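Local coordinates for protein peptidoglycan D,D-transpeptidase FtsI (Burkholderia pseudomallei, PDB 6HZI) that probably cross-links peptidoglycan strands as the D,D-transpeptidase of cell division, through a penicillin-binding transpeptidase domain of the beta-lactamase superfamily, at residues L8-S12 with K13-I17; A24-K28 with F29-A33; R170-E173 with Q174-M177; D320-A324 with L325-P329. All blocks are in the same frame, centred on the assembly; numbering follows the deposited sequence.

Contact 1 of 4, residues L8-S12 with K13-I17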
loop_
_atom_site.group_PDB
_atom_site.type_symbol
_atom_site.label_atom_id
_atom_site.label_comp_id
_atom_site.label_asym_id
_atom_site.label_seq_id
_atom_site.Cartn_x
_atom_site.Cartn_y
_atom_site.Cartn_z
ATOM N N LEU A 8 -18.530 4.229 17.431
ATOM C CA LEU A 8 -17.641 3.512 16.483
ATOM C C LEU A 8 -17.751 4.114 15.080
ATOM O O LEU A 8 -18.800 4.636 14.726
ATOM C CB LEU A 8 -18.030 2.048 16.459
ATOM C CG LEU A 8 -17.726 1.283 17.735
ATOM C CD1 LEU A 8 -17.566 -0.156 17.362
ATOM C CD2 LEU A 8 -16.428 1.754 18.400
ATOM N N SER A 9 -16.674 4.046 14.322
ATOM C CA SER A 9 -16.550 4.641 12.959
ATOM C C SER A 9 -16.921 3.556 11.952
ATOM O O SER A 9 -17.193 3.901 10.841
ATOM C CB SER A 9 -15.126 5.124 12.697
ATOM O OG SER A 9 -14.172 4.090 13.043
ATOM N N ILE A 10 -16.972 2.291 12.375
ATOM C CA ILE A 10 -17.271 1.171 11.462
ATOM C C ILE A 10 -18.699 1.301 10.955
ATOM O O ILE A 10 -19.609 1.489 11.746
ATOM C CB ILE A 10 -16.926 -0.156 12.128
ATOM C CG1 ILE A 10 -15.391 -0.262 12.154
ATOM C CG2 ILE A 10 -17.571 -1.322 11.381
ATOM C CD1 ILE A 10 -14.849 -1.436 12.876
ATOM N N ASP A 11 -18.849 1.342 9.635
ATOM C CA ASP A 11 -20.164 1.343 8.968
ATOM C C ASP A 11 -20.560 -0.117 8.706
ATOM O O ASP A 11 -19.934 -0.739 7.889
ATOM C CB ASP A 11 -20.114 2.212 7.707
ATOM C CG ASP A 11 -21.446 2.393 6.988
ATOM O OD1 ASP A 11 -22.196 1.457 6.883
ATOM O OD2 ASP A 11 -21.669 3.443 6.471
ATOM N N SER A 12 -21.631 -0.608 9.331
ATOM C CA SER A 12 -22.221 -1.939 9.044
ATOM C C SER A 12 -22.260 -2.246 7.531
ATOM O O SER A 12 -21.892 -3.372 7.224
ATOM C CB SER A 12 -23.571 -2.132 9.713
ATOM O OG SER A 12 -24.540 -1.373 9.041
ATOM N N LYS A 13 -22.686 -1.336 6.632
ATOM C CA LYS A 13 -22.785 -1.610 5.166
ATOM C C LYS A 13 -21.383 -1.910 4.601
ATOM O O LYS A 13 -21.187 -2.863 3.855
ATOM C CB LYS A 13 -23.346 -0.420 4.382
ATOM C CG LYS A 13 -24.816 -0.110 4.599
ATOM C CD LYS A 13 -25.304 1.169 3.879
ATOM C CE LYS A 13 -26.678 1.641 4.331
ATOM N NZ LYS A 13 -27.020 2.945 3.713
ATOM N N ILE A 14 -20.433 -1.052 4.899
ATOM C CA ILE A 14 -19.055 -1.148 4.346
ATOM C C ILE A 14 -18.379 -2.381 4.943
ATOM O O ILE A 14 -17.674 -3.089 4.222
ATOM C CB ILE A 14 -18.301 0.172 4.580
ATOM C CG1 ILE A 14 -19.066 1.314 3.903
ATOM C CG2 ILE A 14 -16.865 0.073 4.083
ATOM C CD1 ILE A 14 -18.642 2.660 4.396
ATOM N N GLN A 15 -18.648 -2.665 6.202
ATOM C CA GLN A 15 -18.089 -3.841 6.887
ATOM C C GLN A 15 -18.646 -5.060 6.158
ATOM O O GLN A 15 -17.860 -5.977 5.857
ATOM C CB GLN A 15 -18.383 -3.829 8.394
ATOM C CG GLN A 15 -17.836 -5.045 9.132
ATOM C CD GLN A 15 -16.407 -4.915 9.596
ATOM O OE1 GLN A 15 -15.722 -3.942 9.216
ATOM N NE2 GLN A 15 -15.967 -5.899 10.415
ATOM N N TYR A 16 -19.939 -5.067 5.849
ATOM C CA TYR A 16 -20.547 -6.261 5.214
ATOM C C TYR A 16 -19.967 -6.427 3.803
ATOM O O TYR A 16 -19.485 -7.523 3.448
ATOM C CB TYR A 16 -22.073 -6.217 5.204
ATOM C CG TYR A 16 -22.647 -7.481 4.616
ATOM C CD1 TYR A 16 -22.495 -8.695 5.283
ATOM C CD2 TYR A 16 -23.256 -7.482 3.377
ATOM C CE1 TYR A 16 -22.923 -9.881 4.723
ATOM C CE2 TYR A 16 -23.696 -8.666 2.811
ATOM C CZ TYR A 16 -23.541 -9.865 3.489
ATOM O OH TYR A 16 -23.992 -11.040 2.972
ATOM N N ILE A 17 -19.984 -5.353 3.028
ATOM C CA ILE A 17 -19.360 -5.300 1.682
ATOM C C ILE A 17 -17.926 -5.822 1.754
ATOM O O ILE A 17 -17.485 -6.494 0.796
ATOM C CB ILE A 17 -19.330 -3.863 1.180
ATOM C CG1 ILE A 17 -20.695 -3.466 0.621
ATOM C CG2 ILE A 17 -18.176 -3.687 0.191
ATOM C CD1 ILE A 17 -20.807 -1.961 0.352
#
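Asp-11 and Ser-12 pass their carbonyls to the first turn of the helix that follows: Gln-15 N binds Asp-11 O at 2.9 Å with an N-H...O angle of 163°, and Tyr-16 N binds Ser-12 O, also at 2.9 Å, from a position tilted out of that carbonyl's plane. The side chain of Asp-11 reaches forward to the same turn. Its CG stands opposite the backbone N (chi1 -175°), which swings OD1 over the start of the helix to accept Lys-13 N at 2.8 Å. The bond is bent at hydrogen, 137°, although the donor lies nearly in line with the C-O bond. This is an N-cap: Asp-11 sits just before helix 12-28, where backbone N-H groups have no preceding turn of carbonyls to bind, and a short carboxylate can reach them while its negative charge probably suits the positive end of the helix dipole. The capping oxygen also lies 3.3 Å from Lys-13 CB, but the extended lysine carries its ammonium away. Ile-14 CD1 comes within 3.7 Å of Asp-11 CB, the two side chains crossing at nearly a right angle. Ile-14 is buried, resting on Leu-47 of strand 46-52 and Thr-321 of helix 310-324, so a branched apolar residue fits. Gln-15, bent at its second torsion, brings OE1 to 3.9 Å from Ile-10 CG2 as it accepts a hydrogen bond from Leu-49 N of the edge strand 46-52.

Contact 2 of 4, residues A24-K28 with F29-A33; sequences AAVEK and FHAKA
Phe-29, the first residue beyond helix 12-28, folds its side chain back against the last turn while its N-H still binds Ala-25 O. Its CB lies 3.5 Å from Ala-25 O. From there CG stands beside the backbone N (chi1 -57°), which carries the ring back along the helix, and CD2 comes to 3.2 Å from the same Ala-25 O, which approaches the ring obliquely. Farther out, CE2 reaches Ala-25 CB at 4.3 Å. On the other branch CE1 is 4.2 Å from Lys-28 CG, a methylene that lies over one ring face, toward the rim. Beyond this helix the ring meets Pro-299, Phe-305 and Val-309, an apolar setting suited to phenylalanine. His-30 turns its ring so that Glu-27 O sits 3.4 Å above the plane, over the centre, while ND1 is hydrogen-bonded to Thr-301 OG1. Val-26, facing Tyr-52, sets CG1 4.1 Å from Ala-31 CB; the small alanine lets the chain pass close to the helix end. Two backbone bonds close the turn. Ala-31 N meets Val-26 O almost straight (178°) and in the carbonyl plane at 2.8 Å, whereas His-30 N comes to Glu-27 O from above the carbonyl plane. With His-30 at positive phi (43°) as the C-prime residue, this is a Schellman motif, which ends the helix and turns the chain into strand 33-40.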
loop_
_atom_site.group_PDB
_atom_site.type_symbol
_atom_site.label_atom_id
_atom_site.label_comp_id
_atom_site.label_asym_id
_atom_site.label_seq_id
_atom_site.Cartn_x
_atom_site.Cartn_y
_atom_site.Cartn_z
ATOM N N ALA A 24 -15.314 -14.268 -0.172
ATOM C CA ALA A 24 -15.491 -14.825 -1.538
ATOM C C ALA A 24 -14.116 -15.100 -2.165
ATOM O O ALA A 24 -13.954 -16.178 -2.750
ATOM C CB ALA A 24 -16.305 -13.905 -2.410
ATOM N N ALA A 25 -13.172 -14.159 -2.029
ATOM C CA ALA A 25 -11.798 -14.228 -2.576
ATOM C C ALA A 25 -11.039 -15.352 -1.886
ATOM O O ALA A 25 -10.398 -16.203 -2.576
ATOM C CB ALA A 25 -11.082 -12.918 -2.352
ATOM N N VAL A 26 -11.082 -15.375 -0.562
ATOM C CA VAL A 26 -10.298 -16.395 0.181
ATOM C C VAL A 26 -10.769 -17.798 -0.245
ATOM O O VAL A 26 -9.921 -18.693 -0.336
ATOM C CB VAL A 26 -10.383 -16.155 1.688
ATOM C CG1 VAL A 26 -9.890 -17.365 2.458
ATOM C CG2 VAL A 26 -9.608 -14.904 2.068
ATOM N N GLU A 27 -12.059 -17.959 -0.531
ATOM C CA GLU A 27 -12.694 -19.262 -0.846
ATOM C C GLU A 27 -12.371 -19.608 -2.311
ATOM O O GLU A 27 -11.752 -20.679 -2.548
ATOM C CB GLU A 27 -14.187 -19.195 -0.526
ATOM C CG GLU A 27 -14.495 -19.480 0.953
ATOM C CD GLU A 27 -15.967 -19.384 1.368
ATOM O OE1 GLU A 27 -16.791 -18.900 0.534
ATOM O OE2 GLU A 27 -16.291 -19.750 2.535
ATOM N N LYS A 28 -12.709 -18.709 -3.242
ATOM C CA LYS A 28 -12.474 -18.816 -4.713
ATOM C C LYS A 28 -11.013 -19.158 -5.069
ATOM O O LYS A 28 -10.820 -19.775 -6.101
ATOM C CB LYS A 28 -12.824 -17.496 -5.411
ATOM C CG LYS A 28 -12.423 -17.423 -6.878
ATOM C CD LYS A 28 -13.258 -16.467 -7.693
ATOM C CE LYS A 28 -13.215 -16.756 -9.184
ATOM N NZ LYS A 28 -14.190 -15.896 -9.900
ATOM N N PHE A 29 -10.024 -18.708 -4.301
ATOM C CA PHE A 29 -8.569 -18.917 -4.521
ATOM C C PHE A 29 -8.033 -19.901 -3.475
ATOM O O PHE A 29 -6.811 -20.092 -3.394
ATOM C CB PHE A 29 -7.763 -17.613 -4.464
ATOM C CG PHE A 29 -8.199 -16.530 -5.427
ATOM C CD1 PHE A 29 -8.219 -16.750 -6.795
ATOM C CD2 PHE A 29 -8.543 -15.259 -4.972
ATOM C CE1 PHE A 29 -8.607 -15.747 -7.678
ATOM C CE2 PHE A 29 -8.940 -14.259 -5.852
ATOM C CZ PHE A 29 -8.970 -14.501 -7.208
ATOM N N HIS A 30 -8.911 -20.535 -2.711
ATOM C CA HIS A 30 -8.553 -21.582 -1.708
ATOM C C HIS A 30 -7.325 -21.103 -0.951
ATOM O O HIS A 30 -6.292 -21.786 -0.995
ATOM C CB HIS A 30 -8.353 -22.975 -2.348
ATOM C CG HIS A 30 -9.563 -23.446 -3.077
ATOM N ND1 HIS A 30 -9.874 -23.002 -4.384
ATOM C CD2 HIS A 30 -10.581 -24.241 -2.679
ATOM C CE1 HIS A 30 -11.036 -23.529 -4.755
ATOM N NE2 HIS A 30 -11.490 -24.296 -3.727
ATOM N N ALA A 31 -7.441 -19.934 -0.324
ATOM C CA ALA A 31 -6.311 -19.265 0.350
ATOM C C ALA A 31 -6.337 -19.712 1.797
ATOM O O ALA A 31 -7.391 -20.237 2.196
ATOM C CB ALA A 31 -6.427 -17.769 0.222
ATOM N N LYS A 32 -5.249 -19.479 2.533
ATOM C CA LYS A 32 -5.171 -19.792 3.981
ATOM C C LYS A 32 -5.988 -18.766 4.793
ATOM O O LYS A 32 -6.500 -19.122 5.897
ATOM C CB LYS A 32 -3.691 -19.862 4.381
ATOM C CG LYS A 32 -3.366 -19.572 5.835
ATOM C CD LYS A 32 -1.902 -19.768 6.187
ATOM C CE LYS A 32 -1.727 -19.921 7.687
ATOM N NZ LYS A 32 -0.306 -19.879 8.109
ATOM N N ALA A 33 -6.089 -17.525 4.307
ATOM C CA ALA A 33 -6.517 -16.352 5.111
ATOM C C ALA A 33 -6.496 -15.054 4.291
ATOM O O ALA A 33 -5.758 -14.913 3.272
ATOM C CB ALA A 33 -5.642 -16.199 6.335
#

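Contact 3 of 4, residues R170-E173 with Q174-M177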
loop_
_atom_site.group_PDB
_atom_site.type_symbol
_atom_site.label_atom_id
_atom_site.label_comp_id
_atom_site.label_asym_id
_atom_site.label_seq_id
_atom_site.Cartn_x
_atom_site.Cartn_y
_atom_site.Cartn_z
ATOM N N ARG A 170 23.602 -1.740 5.514
ATOM C CA ARG A 170 24.491 -1.895 4.333
ATOM C C ARG A 170 23.759 -1.268 3.137
ATOM O O ARG A 170 22.511 -1.272 3.117
ATOM C CB ARG A 170 24.819 -3.376 4.089
ATOM C CG ARG A 170 25.570 -4.079 5.219
ATOM C CD ARG A 170 25.445 -5.589 5.089
ATOM N NE ARG A 170 26.171 -6.030 3.910
ATOM C CZ ARG A 170 26.044 -7.211 3.304
ATOM N NH1 ARG A 170 25.180 -8.114 3.740
ATOM N NH2 ARG A 170 26.791 -7.487 2.246
ATOM N N ARG A 171 24.483 -0.777 2.142
ATOM C CA ARG A 171 23.879 -0.098 0.960
ATOM C C ARG A 171 22.873 -1.019 0.241
ATOM O O ARG A 171 21.873 -0.483 -0.259
ATOM C CB ARG A 171 24.975 0.395 0.018
ATOM C CG ARG A 171 24.487 1.389 -1.023
ATOM C CD ARG A 171 25.634 2.117 -1.700
ATOM N NE ARG A 171 26.627 1.199 -2.279
ATOM C CZ ARG A 171 27.236 1.386 -3.451
ATOM N NH1 ARG A 171 26.943 2.442 -4.187
ATOM N NH2 ARG A 171 28.101 0.501 -3.914
ATOM N N ILE A 172 23.114 -2.332 0.198
ATOM C CA ILE A 172 22.222 -3.366 -0.406
ATOM C C ILE A 172 20.902 -3.531 0.403
ATOM O O ILE A 172 19.885 -4.025 -0.156
ATOM C CB ILE A 172 22.998 -4.688 -0.508
ATOM C CG1 ILE A 172 22.238 -5.777 -1.259
ATOM C CG2 ILE A 172 23.377 -5.210 0.862
ATOM C CD1 ILE A 172 21.712 -5.363 -2.631
ATOM N N GLU A 173 20.890 -3.213 1.698
ATOM C CA GLU A 173 19.655 -3.278 2.514
ATOM C C GLU A 173 18.794 -2.041 2.219
ATOM O O GLU A 173 17.587 -2.201 2.075
ATOM C CB GLU A 173 20.033 -3.436 3.986
ATOM C CG GLU A 173 20.510 -4.847 4.283
ATOM C CD GLU A 173 21.547 -4.981 5.382
ATOM O OE1 GLU A 173 22.104 -3.948 5.831
ATOM O OE2 GLU A 173 21.785 -6.121 5.785
ATOM N N GLN A 174 19.394 -0.854 2.155
ATOM C CA GLN A 174 18.723 0.340 1.604
ATOM C C GLN A 174 18.081 -0.040 0.258
ATOM O O GLN A 174 16.955 0.335 -0.007
ATOM C CB GLN A 174 19.710 1.497 1.437
ATOM C CG GLN A 174 19.012 2.793 1.043
ATOM C CD GLN A 174 19.914 3.988 1.186
ATOM O OE1 GLN A 174 20.886 3.917 1.905
ATOM N NE2 GLN A 174 19.605 5.092 0.517
ATOM N N ALA A 175 18.767 -0.804 -0.573
ATOM C CA ALA A 175 18.223 -1.151 -1.895
ATOM C C ALA A 175 16.984 -2.001 -1.662
ATOM O O ALA A 175 15.924 -1.615 -2.157
ATOM C CB ALA A 175 19.241 -1.888 -2.735
ATOM N N THR A 176 17.143 -3.145 -0.977
ATOM C CA THR A 176 16.053 -4.138 -0.793
ATOM C C THR A 176 14.881 -3.384 -0.156
ATOM O O THR A 176 13.760 -3.580 -0.597
ATOM C CB THR A 176 16.457 -5.369 0.031
ATOM O OG1 THR A 176 16.912 -4.900 1.308
ATOM C CG2 THR A 176 17.497 -6.217 -0.670
ATOM N N MET A 177 15.148 -2.499 0.804
ATOM C CA MET A 177 14.055 -1.811 1.520
ATOM C C MET A 177 13.339 -0.840 0.561
ATOM O O MET A 177 12.072 -0.674 0.688
ATOM C CB MET A 177 14.598 -1.097 2.754
ATOM C CG MET A 177 14.793 -2.019 3.967
ATOM S SD MET A 177 15.332 -0.970 5.357
ATOM C CE MET A 177 17.029 -1.529 5.480
#
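Glu-173 and Met-177, one turn apart on helix 171-178, lie with the thioether folded back against the CB and carbonyl of the glutamate: the methionine chain bends at its last torsion (chi3 -110°) and lays CE 3.9 Å from Glu-173 CB and 3.5 Å from Glu-173 O. That carbonyl is the acceptor of Met-177 N at 2.8 Å. Thr-176 approaches it too, with OG1 2.9 Å from Glu-173 O, its hydroxyl lying between its own backbone N and carbonyl carbon; OG1 also hydrogen-bonds to Tyr-181 O. The methyl CG2 of the threonine instead rests 3.3 Å from Ile-172 O. Ile-172 sends CD1 along the helix to within 4.3 Å of Ala-175 CB, and in the other direction sets CG2 over the centre of one face of the Arg-170 guanidinium. The small side chain of Ala-175 also packs on Leu-98, while Gln-174 stretches away to hydrogen-bond Met-133 O and Arg-171 forms a salt bridge with Asp-99. At the helix start the carboxylate of Glu-173 turns back, and OE1 accepts Arg-170 N at 2.7 Å, almost along its C-O bond. An acid at the third helical position binding the backbone N of the N-cap residue is one half of a capping box, here beside a first turn in which Arg-170 O accepts from both Glu-173 N and Gln-174 N.

Contact 4 of 4, residues D320-A324 with L325-P329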
loop_
_atom_site.group_PDB
_atom_site.type_symbol
_atom_site.label_atom_id
_atom_site.label_comp_id
_atom_site.label_asym_id
_atom_site.label_seq_id
_atom_site.Cartn_x
_atom_site.Cartn_y
_atom_site.Cartn_z
ATOM N N ASP A 320 -18.157 -1.171 -4.597
ATOM C CA ASP A 320 -19.360 -1.365 -3.740
ATOM C C ASP A 320 -19.365 -0.219 -2.728
ATOM O O ASP A 320 -20.421 0.352 -2.470
ATOM C CB ASP A 320 -19.410 -2.765 -3.107
ATOM C CG ASP A 320 -19.656 -3.880 -4.113
ATOM O OD1 ASP A 320 -20.194 -3.574 -5.195
ATOM O OD2 ASP A 320 -19.283 -5.050 -3.828
ATOM N N THR A 321 -18.204 0.106 -2.162
ATOM C CA THR A 321 -18.143 1.071 -1.037
ATOM C C THR A 321 -18.516 2.466 -1.546
ATOM O O THR A 321 -19.200 3.231 -0.819
ATOM C CB THR A 321 -16.758 1.111 -0.387
ATOM O OG1 THR A 321 -16.458 -0.136 0.243
ATOM C CG2 THR A 321 -16.698 2.201 0.647
ATOM N N LEU A 322 -17.999 2.829 -2.720
ATOM C CA LEU A 322 -18.216 4.183 -3.273
ATOM C C LEU A 322 -19.699 4.284 -3.654
ATOM O O LEU A 322 -20.319 5.300 -3.270
ATOM C CB LEU A 322 -17.297 4.413 -4.479
ATOM C CG LEU A 322 -15.831 4.717 -4.164
ATOM C CD1 LEU A 322 -15.041 4.877 -5.455
ATOM C CD2 LEU A 322 -15.692 5.979 -3.314
ATOM N N ARG A 323 -20.268 3.261 -4.311
ATOM C CA ARG A 323 -21.756 3.229 -4.537
ATOM C C ARG A 323 -22.526 3.415 -3.216
ATOM O O ARG A 323 -23.237 4.435 -3.107
ATOM C CB ARG A 323 -22.142 1.976 -5.307
ATOM C CG ARG A 323 -21.704 2.101 -6.758
ATOM C CD ARG A 323 -22.317 0.964 -7.519
ATOM N NE ARG A 323 -21.558 -0.263 -7.328
ATOM C CZ ARG A 323 -20.438 -0.544 -7.971
ATOM N NH1 ARG A 323 -19.948 0.352 -8.819
ATOM N NH2 ARG A 323 -19.815 -1.696 -7.749
ATOM N N ALA A 324 -22.236 2.593 -2.196
ATOM C CA ALA A 324 -22.772 2.673 -0.808
ATOM C C ALA A 324 -22.632 4.067 -0.186
ATOM O O ALA A 324 -23.452 4.385 0.635
ATOM C CB ALA A 324 -22.100 1.644 0.049
ATOM N N LEU A 325 -21.653 4.876 -0.580
ATOM C CA LEU A 325 -21.438 6.258 -0.078
ATOM C C LEU A 325 -22.118 7.289 -1.002
ATOM O O LEU A 325 -21.932 8.512 -0.779
ATOM C CB LEU A 325 -19.922 6.463 -0.021
ATOM C CG LEU A 325 -19.215 5.759 1.137
ATOM C CD1 LEU A 325 -17.715 5.940 1.049
ATOM C CD2 LEU A 325 -19.717 6.260 2.478
ATOM N N ASN A 326 -22.828 6.837 -2.045
ATOM C CA ASN A 326 -23.434 7.714 -3.094
ATOM C C ASN A 326 -22.366 8.642 -3.703
ATOM O O ASN A 326 -22.625 9.850 -3.924
ATOM C CB ASN A 326 -24.653 8.465 -2.540
ATOM C CG ASN A 326 -25.857 7.555 -2.445
ATOM O OD1 ASN A 326 -26.217 6.887 -3.415
ATOM N ND2 ASN A 326 -26.449 7.475 -1.265
ATOM N N VAL A 327 -21.186 8.104 -4.004
ATOM C CA VAL A 327 -20.165 8.876 -4.757
ATOM C C VAL A 327 -20.443 8.642 -6.227
ATOM O O VAL A 327 -20.461 7.487 -6.653
ATOM C CB VAL A 327 -18.721 8.496 -4.397
ATOM C CG1 VAL A 327 -17.729 9.408 -5.142
ATOM C CG2 VAL A 327 -18.497 8.525 -2.888
ATOM N N PRO A 328 -20.656 9.718 -7.024
ATOM C CA PRO A 328 -20.953 9.575 -8.457
ATOM C C PRO A 328 -19.759 9.070 -9.256
ATOM O O PRO A 328 -18.631 9.505 -9.022
ATOM C CB PRO A 328 -21.260 10.987 -8.950
ATOM C CG PRO A 328 -21.402 11.822 -7.681
ATOM C CD PRO A 328 -20.621 11.125 -6.587
ATOM N N PRO A 329 -19.953 8.170 -10.238
ATOM C CA PRO A 329 -18.876 7.842 -11.177
ATOM C C PRO A 329 -18.196 9.129 -11.682
ATOM O O PRO A 329 -18.898 10.121 -11.872
ATOM C CB PRO A 329 -19.590 7.025 -12.262
ATOM C CG PRO A 329 -20.728 6.363 -11.503
ATOM C CD PRO A 329 -21.188 7.425 -10.517
#
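Leu-325, just past the end of helix 310-324, lies alongside Thr-321 of its last turn, both side chains pointing the same way, with Leu-325 CD1 3.9 Å from Thr-321 CG2. The leucine takes an extended form, CG next to the backbone N and the chain straight beyond it (chi2 176°); this drapes CG over Thr-321 O at 3.2 Å. Thr-321 holds its methyl opposite the backbone N, which turns CG2 to the leucine and leaves OG1 to bond Ile-317 O one turn back. A beta-branched residue thus offers an apolar and a polar face at once. Leu-322 and Val-327 meet at an angle, CD2 to CG2 at 3.8 Å; in Val-327 the CG2 branch, the one beside the backbone N, makes the touch, and it also nears Leu-322 O. On the solvent side Arg-323 folds back at its third torsion (chi3 -80°), so that NH2 reaches Asp-320 OD1 at 3.2 Å in a salt bridge on the anti side of the carboxylate, some way out of its plane. Asp-320 OD2 is held by Asn-21. The backbone closes a Schellman motif: Val-327 N binds Leu-322 O at 3.0 Å, and Asn-326 N binds Arg-323 O at 2.7 Å. Asn-326 has positive phi (54°), which asparagine tolerates better than most residues. Leu-325 N makes weak bonds to both Thr-321 O and Leu-322 O. Ile-17 of helix 12-28 packs on Thr-321 and Asp-320, Ile-290 of strand 290-297 meets Thr-321 and Leu-325, and Tyr-253 touches Leu-322 and Arg-323.

Contacts 1 and 2 are the two ends of helix 12-28, capped at its start and closed by a Schellman turn at its finish, with centres about 21 Å apart. Contact 4 ends helix 310-324 with a second Schellman turn, and its centre is about 14 Å from that of contact 1; the two touch directly, Ile-17 CD1 meeting Ala-324 CB at 3.8 Å, so the first and last helices of the chain pack together, as in the beta-lactamase fold. Contact 3, a helix start, stands apart across the chain's centre, its centre about 40 Å from that of contact 1. None of the four includes Ser-67, the probable nucleophile of the SxxK motif.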